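Long-range contact in pectinesterase A (Erwinia chrysanthemi, PDB 2NTP), which hydrolyses the methyl esters of pectin, releasing methanol and leaving galacturonate, and probably starts the maceration and soft-rotting of plant tissue: residues T17-P29 against Y44-L57. Numbering follows the deposited sequence.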
loop_
_atom_site.group_PDB
_atom_site.type_symbol
_atom_site.label_atom_id
_atom_site.label_comp_id
_atom_site.label_asym_id
_atom_site.label_seq_id
_atom_site.Cartn_x
_atom_site.Cartn_y
_atom_site.Cartn_z
ATOM N N THR A 17 7.437 -0.967 -30.906
ATOM C CA THR A 17 7.140 -1.065 -29.474
ATOM C C THR A 17 8.287 -1.683 -28.673
ATOM O O THR A 17 9.089 -2.452 -29.211
ATOM C CB THR A 17 5.854 -1.887 -29.214
ATOM O OG1 THR A 17 6.015 -3.212 -29.736
ATOM C CG2 THR A 17 4.645 -1.229 -29.868
ATOM N N PHE A 18 8.358 -1.336 -27.389
ATOM C CA PHE A 18 9.327 -1.920 -26.459
ATOM C C PHE A 18 8.823 -3.258 -25.930
ATOM O O PHE A 18 7.619 -3.447 -25.759
ATOM C CB PHE A 18 9.586 -0.977 -25.281
ATOM C CG PHE A 18 10.369 0.251 -25.642
ATOM C CD1 PHE A 18 9.721 1.405 -26.078
ATOM C CD2 PHE A 18 11.756 0.259 -25.541
ATOM C CE1 PHE A 18 10.445 2.545 -26.414
ATOM C CE2 PHE A 18 12.488 1.393 -25.875
ATOM C CZ PHE A 18 11.830 2.538 -26.312
ATOM N N LYS A 19 9.749 -4.176 -25.666
ATOM C CA LYS A 19 9.398 -5.500 -25.147
ATOM C C LYS A 19 9.178 -5.484 -23.635
ATOM O O LYS A 19 8.338 -6.225 -23.118
ATOM C CB LYS A 19 10.470 -6.530 -25.511
ATOM C CG LYS A 19 10.520 -6.885 -26.992
ATOM C CD LYS A 19 11.549 -7.976 -27.283
ATOM C CE LYS A 19 11.065 -9.354 -26.832
ATOM N NZ LYS A 19 12.043 -10.432 -27.174
ATOM N N THR A 20 9.943 -4.649 -22.935
ATOM C CA THR A 20 9.831 -4.530 -21.477
ATOM C C THR A 20 9.544 -3.094 -21.043
ATOM O O THR A 20 9.947 -2.140 -21.710
ATOM C CB THR A 20 11.102 -5.027 -20.731
ATOM O OG1 THR A 20 12.138 -4.040 -20.813
ATOM C CG2 THR A 20 11.601 -6.368 -21.285
ATOM N N ILE A 21 8.856 -2.957 -19.909
ATOM C CA ILE A 21 8.542 -1.647 -19.330
ATOM C C ILE A 21 9.812 -0.930 -18.868
ATOM O O ILE A 21 9.954 0.277 -19.061
ATOM C CB ILE A 21 7.530 -1.765 -18.156
ATOM C CG1 ILE A 21 6.268 -2.505 -18.610
ATOM C CG2 ILE A 21 7.156 -0.385 -17.613
ATOM C CD1 ILE A 21 5.431 -3.054 -17.452
ATOM N N ALA A 22 10.733 -1.680 -18.269
ATOM C CA ALA A 22 12.027 -1.140 -17.847
ATOM C C ALA A 22 12.787 -0.464 -18.992
ATOM O O ALA A 22 13.370 0.604 -18.800
ATOM C CB ALA A 22 12.880 -2.230 -17.219
ATOM N N ASP A 23 12.775 -1.094 -20.168
ATOM C CA ASP A 23 13.430 -0.534 -21.353
ATOM C C ASP A 23 12.763 0.763 -21.813
ATOM O O ASP A 23 13.457 1.724 -22.154
ATOM C CB ASP A 23 13.478 -1.552 -22.497
ATOM C CG ASP A 23 14.454 -2.692 -22.232
ATOM O OD1 ASP A 23 15.313 -2.568 -21.331
ATOM O OD2 ASP A 23 14.365 -3.719 -22.933
ATOM N N ALA A 24 11.430 0.784 -21.811
ATOM C CA ALA A 24 10.667 1.982 -22.195
ATOM C C ALA A 24 10.940 3.152 -21.249
ATOM O O ALA A 24 11.129 4.288 -21.691
ATOM C CB ALA A 24 9.174 1.675 -22.260
ATOM N N ILE A 25 10.973 2.866 -19.947
ATOM C CA ILE A 25 11.273 3.879 -18.933
ATOM C C ILE A 25 12.696 4.424 -19.078
ATOM O O ILE A 25 12.922 5.633 -19.002
ATOM C CB ILE A 25 11.069 3.339 -17.501
ATOM C CG1 ILE A 25 9.591 3.008 -17.265
ATOM C CG2 ILE A 25 11.565 4.351 -16.468
ATOM C CD1 ILE A 25 9.317 2.231 -16.000
ATOM N N ALA A 26 13.648 3.516 -19.288
ATOM C CA ALA A 26 15.044 3.894 -19.483
ATOM C C ALA A 26 15.247 4.758 -20.728
ATOM O O ALA A 26 16.108 5.641 -20.734
ATOM C CB ALA A 26 15.914 2.650 -19.540
ATOM N N SER A 27 14.439 4.510 -21.762
ATOM C CA SER A 27 14.502 5.239 -23.036
ATOM C C SER A 27 14.220 6.742 -22.913
ATOM O O SER A 27 14.591 7.515 -23.800
ATOM C CB SER A 27 13.534 4.619 -24.047
ATOM O OG SER A 27 12.222 5.134 -23.889
ATOM N N ALA A 28 13.565 7.142 -21.821
ATOM C CA ALA A 28 13.163 8.536 -21.611
ATOM C C ALA A 28 14.365 9.469 -21.516
ATOM O O ALA A 28 15.333 9.151 -20.816
ATOM C CB ALA A 28 12.309 8.656 -20.356
ATOM N N PRO A 29 14.307 10.629 -22.205
ATOM C CA PRO A 29 15.410 11.581 -22.100
ATOM C C PRO A 29 15.577 12.062 -20.660
ATOM O O PRO A 29 14.587 12.177 -19.925
ATOM C CB PRO A 29 14.973 12.738 -23.008
ATOM C CG PRO A 29 13.492 12.604 -23.137
ATOM C CD PRO A 29 13.232 11.126 -23.088
ATOM N N TYR A 44 3.784 -8.566 -17.326
ATOM C CA TYR A 44 5.184 -8.173 -17.407
ATOM C C TYR A 44 5.890 -8.528 -16.108
ATOM O O TYR A 44 5.654 -7.907 -15.066
ATOM C CB TYR A 44 5.291 -6.682 -17.744
ATOM C CG TYR A 44 4.616 -6.344 -19.058
ATOM C CD1 TYR A 44 3.235 -6.122 -19.126
ATOM C CD2 TYR A 44 5.352 -6.284 -20.244
ATOM C CE1 TYR A 44 2.608 -5.834 -20.341
ATOM C CE2 TYR A 44 4.734 -5.997 -21.457
ATOM C CZ TYR A 44 3.369 -5.771 -21.499
ATOM O OH TYR A 44 2.769 -5.482 -22.705
ATOM N N ASN A 45 6.731 -9.559 -16.171
ATOM C CA ASN A 45 7.466 -10.023 -14.995
ATOM C C ASN A 45 8.709 -9.165 -14.776
ATOM O O ASN A 45 9.821 -9.515 -15.197
ATOM C CB ASN A 45 7.809 -11.514 -15.125
ATOM C CG ASN A 45 8.546 -12.067 -13.909
ATOM O OD1 ASN A 45 9.355 -12.991 -14.037
ATOM N ND2 ASN A 45 8.264 -11.518 -12.729
ATOM N N GLU A 46 8.495 -8.025 -14.125
ATOM C CA GLU A 46 9.521 -7.008 -13.974
ATOM C C GLU A 46 9.456 -6.378 -12.597
ATOM O O GLU A 46 8.384 -6.297 -11.988
ATOM C CB GLU A 46 9.340 -5.908 -15.023
ATOM C CG GLU A 46 9.422 -6.385 -16.459
ATOM C CD GLU A 46 9.385 -5.242 -17.443
ATOM O OE1 GLU A 46 10.175 -4.292 -17.265
ATOM O OE2 GLU A 46 8.577 -5.307 -18.393
ATOM N N ARG A 47 10.615 -5.938 -12.123
ATOM C CA ARG A 47 10.709 -5.080 -10.955
ATOM C C ARG A 47 11.259 -3.733 -11.417
ATOM O O ARG A 47 12.232 -3.677 -12.188
ATOM C CB ARG A 47 11.608 -5.710 -9.900
ATOM C CG ARG A 47 11.180 -7.123 -9.516
ATOM C CD ARG A 47 11.987 -7.642 -8.349
ATOM N NE ARG A 47 11.748 -6.833 -7.164
ATOM C CZ ARG A 47 12.578 -6.725 -6.133
ATOM N NH1 ARG A 47 13.741 -7.373 -6.114
ATOM N NH2 ARG A 47 12.244 -5.950 -5.115
ATOM N N LEU A 48 10.622 -2.659 -10.962
ATOM C CA LEU A 48 10.928 -1.315 -11.445
ATOM C C LEU A 48 11.236 -0.349 -10.314
ATOM O O LEU A 48 10.599 -0.391 -9.260
ATOM C CB LEU A 48 9.760 -0.769 -12.275
ATOM C CG LEU A 48 9.221 -1.638 -13.415
ATOM C CD1 LEU A 48 7.881 -1.101 -13.907
ATOM C CD2 LEU A 48 10.224 -1.745 -14.557
ATOM N N THR A 49 12.215 0.523 -10.546
ATOM C CA THR A 49 12.496 1.635 -9.645
ATOM C C THR A 49 12.441 2.911 -10.469
ATOM O O THR A 49 13.188 3.072 -11.436
ATOM C CB THR A 49 13.859 1.493 -8.937
ATOM O OG1 THR A 49 13.866 0.282 -8.175
ATOM C CG2 THR A 49 14.117 2.678 -8.003
ATOM N N ILE A 50 11.528 3.798 -10.091
ATOM C CA ILE A 50 11.283 5.031 -10.833
ATOM C C ILE A 50 12.039 6.183 -10.190
ATOM O O ILE A 50 11.756 6.556 -9.053
ATOM C CB ILE A 50 9.764 5.369 -10.887
ATOM C CG1 ILE A 50 8.947 4.210 -11.486
ATOM C CG2 ILE A 50 9.525 6.703 -11.600
ATOM C CD1 ILE A 50 9.489 3.618 -12.767
ATOM N N THR A 51 12.998 6.746 -10.921
ATOM C CA THR A 51 13.821 7.837 -10.402
ATOM C C THR A 51 13.694 9.095 -11.250
ATOM O O THR A 51 14.257 10.135 -10.907
ATOM C CB THR A 51 15.315 7.444 -10.315
ATOM O OG1 THR A 51 15.780 7.048 -11.611
ATOM C CG2 THR A 51 15.512 6.302 -9.318
ATOM N N ARG A 52 12.967 8.990 -12.356
ATOM C CA ARG A 52 12.734 10.128 -13.231
ATOM C C ARG A 52 11.428 10.822 -12.873
ATOM O O ARG A 52 10.368 10.193 -12.807
ATOM C CB ARG A 52 12.707 9.702 -14.694
ATOM C CG ARG A 52 12.819 10.879 -15.657
ATOM C CD ARG A 52 12.415 10.471 -17.049
ATOM N NE ARG A 52 12.556 11.562 -18.011
ATOM C CZ ARG A 52 11.656 12.524 -18.201
ATOM N NH1 ARG A 52 10.539 12.563 -17.481
ATOM N NH2 ARG A 52 11.876 13.460 -19.116
ATOM N N ASN A 53 11.525 12.131 -12.655
ATOM C CA ASN A 53 10.360 12.968 -12.387
ATOM C C ASN A 53 9.434 13.053 -13.594
ATOM O O ASN A 53 9.892 12.993 -14.739
ATOM C CB ASN A 53 10.800 14.380 -11.986
ATOM C CG ASN A 53 11.523 14.421 -10.645
ATOM O OD1 ASN A 53 11.301 13.585 -9.766
ATOM N ND2 ASN A 53 12.387 15.415 -10.478
ATOM N N ASN A 54 8.132 13.195 -13.330
ATOM C CA ASN A 54 7.135 13.435 -14.378
ATOM C C ASN A 54 6.995 12.259 -15.355
ATOM O O ASN A 54 6.783 12.449 -16.558
ATOM C CB ASN A 54 7.471 14.743 -15.121
ATOM C CG ASN A 54 6.239 15.504 -15.595
ATOM O OD1 ASN A 54 5.101 15.046 -15.472
ATOM N ND2 ASN A 54 6.475 16.688 -16.149
ATOM N N LEU A 55 7.140 11.043 -14.826
ATOM C CA LEU A 55 6.942 9.820 -15.605
ATOM C C LEU A 55 5.543 9.282 -15.362
ATOM O O LEU A 55 5.053 9.317 -14.226
ATOM C CB LEU A 55 7.984 8.756 -15.243
ATOM C CG LEU A 55 7.780 7.387 -15.911
ATOM C CD1 LEU A 55 8.110 7.444 -17.405
ATOM C CD2 LEU A 55 8.579 6.312 -15.212
ATOM N N HIS A 56 4.915 8.792 -16.430
ATOM C CA HIS A 56 3.509 8.372 -16.405
ATOM C C HIS A 56 3.294 7.077 -17.180
ATOM O O HIS A 56 3.678 6.965 -18.348
ATOM C CB HIS A 56 2.617 9.492 -16.943
ATOM C CG HIS A 56 2.908 10.823 -16.326
ATOM N ND1 HIS A 56 2.332 11.237 -15.145
ATOM C CD2 HIS A 56 3.761 11.808 -16.694
ATOM C CE1 HIS A 56 2.794 12.430 -14.828
ATOM N NE2 HIS A 56 3.675 12.793 -15.744
ATOM N N LEU A 57 2.698 6.098 -16.505
ATOM C CA LEU A 57 2.383 4.806 -17.106
ATOM C C LEU A 57 0.879 4.690 -17.278
ATOM O O LEU A 57 0.127 5.033 -16.369
ATOM C CB LEU A 57 2.902 3.652 -16.237
ATOM C CG LEU A 57 4.377 3.657 -15.812
ATOM C CD1 LEU A 57 4.693 2.456 -14.927
ATOM C CD2 LEU A 57 5.305 3.675 -17.037
#
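E46 sets its carboxylate across the first turn of helix 21-26 and takes one backbone N-H on each oxygen: OE2 accepts from I21 N at 2.8 Å and OE1 from A22 N at 2.9 Å, both through syn lone pairs. The side chain of E46 is extended beyond CG, which carries the carboxylate to the start of the helix, where its negative charge probably suits the helix dipole. T20, the N-cap, accepts from D23 N with OG1, so side chains from both segments serve the amides of this first turn.

One turn apart on the helix, I21 and I25 both point toward 44-57. I21 CD1 lies 3.6 Å from Y44 CB, and its other branch, CG2, meets L48 CD1 at 3.8 Å. I25 splits its two branches in the same way: CD1 reaches I50 CD1 at 3.5 Å, while CG2, anti to the backbone N, packs on L55 CD2.

Past the helix, R52 holds P29 O side-on with NE (2.9 Å) and NH2 (3.1 Å), the oxygen lying in the guanidinium plane; NH1 bonds to T33 O.

The helix caps the N-terminal end of the right-handed parallel beta-helix, covering strands 48-50 and 55-59, with I21 also on I67 of strand 65-69 and I25 on I37 of strand 35-39.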